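Local structure of inhibitor from Tityus obscurus scorpion venom (TopI1) (6MRQ) at residues 3-6 with 10-13. The protein probably inhibits trypsin-like serine proteases, as a short, disulfide-rich scorpion venom peptide of the cystine-stabilised alpha/beta class. Numbering follows the deposited sequence.
Sequences KRCK and DCKD
Asp10 OD2 is gripped by two backbone N-H groups, those of Lys6 and Thr7, which ties the N-terminal loop to the 3-10 turn that leads into helix 12-15 in this cystine-stabilised alpha/beta (CSαβ) fold. The bond from Lys6 N to Asp10 OD2 is 2.9 Å long and fairly straight, with an N-H...O angle of 159°, and it uses the anti lone pair of OD2, the one away from OD1. Asp10 places its CG beside its own backbone N (chi1 -62°), which carries the carboxylate across to the loop; aspartate suits the site because it is short and OD2 can accept both amides.

Next to the carboxylate, at Asp10 CB, the contact becomes apolar. Cys5 CB packs on Asp10 CB at 3.7 Å, and it lies equally close to Cys11 SG. The sulfurs Cys5 SG and Cys11 SG are neighbours at 3.8 Å but belong to different disulfides: Cys5 pairs with Cys22 of strand 21-23, Cys11 with Cys27 of strand 26-28. Small, buried cysteines thus join loop, turn and both strands covalently at one place.

Lys3, which with Arg4 also packs on aromatic side chains of another protein's chain, crosses Asp13 at about a right angle. Its CE touches Asp13 OD2 at 3.3 Å, yet NZ stays 4.7 Å from that oxygen, so the opposite charges probably attract without forming a salt bridge. Lysine's long chain suits both tasks: bends at chi2 and chi4 fold it back over its own segment, where Lys3 NZ donates a 2.8 Å hydrogen bond to Arg4 O, lying in the plane of that carbonyl.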
loop_
_atom_site.group_PDB
_atom_site.type_symbol
_atom_site.label_atom_id
_atom_site.label_comp_id
_atom_site.label_asym_id
_atom_site.label_seq_id
_atom_site.Cartn_x
_atom_site.Cartn_y
_atom_site.Cartn_z
ATOM N N LYS B 3 8.684 -8.307 4.511
ATOM C CA LYS B 3 9.765 -9.205 4.118
ATOM C C LYS B 3 10.324 -9.811 5.392
ATOM O O LYS B 3 10.794 -9.082 6.265
ATOM C CB LYS B 3 10.862 -8.438 3.372
ATOM C CG LYS B 3 12.132 -9.246 3.081
ATOM C CD LYS B 3 11.966 -10.161 1.869
ATOM C CE LYS B 3 13.154 -11.105 1.701
ATOM N NZ LYS B 3 13.158 -12.172 2.736
ATOM N N ARG B 4 10.266 -11.132 5.510
ATOM C CA ARG B 4 10.832 -11.789 6.677
ATOM C C ARG B 4 12.352 -11.834 6.561
ATOM O O ARG B 4 12.924 -11.771 5.468
ATOM C CB ARG B 4 10.253 -13.196 6.825
ATOM C CG ARG B 4 8.785 -13.232 7.263
ATOM C CD ARG B 4 8.291 -14.667 7.364
ATOM N NE ARG B 4 6.938 -14.776 7.904
ATOM C CZ ARG B 4 6.651 -14.931 9.194
ATOM N NH1 ARG B 4 7.620 -14.984 10.099
ATOM N NH2 ARG B 4 5.387 -15.031 9.581
ATOM N N CYS B 5 13.012 -11.929 7.710
ATOM C CA CYS B 5 14.464 -11.884 7.736
ATOM C C CYS B 5 14.943 -12.523 9.028
ATOM O O CYS B 5 14.202 -12.615 10.010
ATOM C CB CYS B 5 14.969 -10.439 7.650
ATOM S SG CYS B 5 14.248 -9.399 8.948
ATOM N N LYS B 6 16.202 -12.955 9.014
ATOM C CA LYS B 6 16.920 -13.304 10.231
ATOM C C LYS B 6 17.983 -12.279 10.580
ATOM O O LYS B 6 18.246 -12.053 11.764
ATOM C CB LYS B 6 17.594 -14.675 10.079
ATOM C CG LYS B 6 16.615 -15.839 9.935
ATOM C CD LYS B 6 15.985 -16.210 11.274
ATOM C CE LYS B 6 15.142 -17.477 11.173
ATOM N NZ LYS B 6 13.873 -17.261 10.426
ATOM N N ASP B 10 19.442 -9.951 4.964
ATOM C CA ASP B 10 18.309 -10.540 4.259
ATOM C C ASP B 10 17.358 -9.489 3.701
ATOM O O ASP B 10 16.489 -9.827 2.889
ATOM C CB ASP B 10 17.512 -11.460 5.189
ATOM C CG ASP B 10 18.325 -12.630 5.697
ATOM O OD1 ASP B 10 19.168 -13.151 4.938
ATOM O OD2 ASP B 10 18.120 -13.030 6.862
ATOM N N CYS B 11 17.488 -8.235 4.123
ATOM C CA CYS B 11 16.594 -7.171 3.704
ATOM C C CYS B 11 17.135 -6.361 2.539
ATOM O O CYS B 11 16.472 -5.415 2.103
ATOM C CB CYS B 11 16.335 -6.227 4.878
ATOM S SG CYS B 11 15.627 -7.063 6.290
ATOM N N LYS B 12 18.320 -6.703 2.031
ATOM C CA LYS B 12 18.947 -5.897 0.991
ATOM C C LYS B 12 18.059 -5.773 -0.240
ATOM O O LYS B 12 18.060 -4.727 -0.900
ATOM C CB LYS B 12 20.298 -6.508 0.616
ATOM C CG LYS B 12 21.015 -5.787 -0.516
ATOM C CD LYS B 12 22.303 -6.500 -0.909
ATOM C CE LYS B 12 22.925 -5.871 -2.147
ATOM N NZ LYS B 12 24.413 -5.908 -2.092
ATOM N N ASP B 13 17.301 -6.823 -0.566
ATOM C CA ASP B 13 16.484 -6.814 -1.773
ATOM C C ASP B 13 15.376 -5.770 -1.699
ATOM O O ASP B 13 15.070 -5.113 -2.701
ATOM C CB ASP B 13 15.906 -8.212 -2.014
ATOM C CG ASP B 13 15.117 -8.762 -0.811
ATOM O OD1 ASP B 13 15.372 -8.360 0.355
ATOM O OD2 ASP B 13 14.239 -9.627 -1.045
#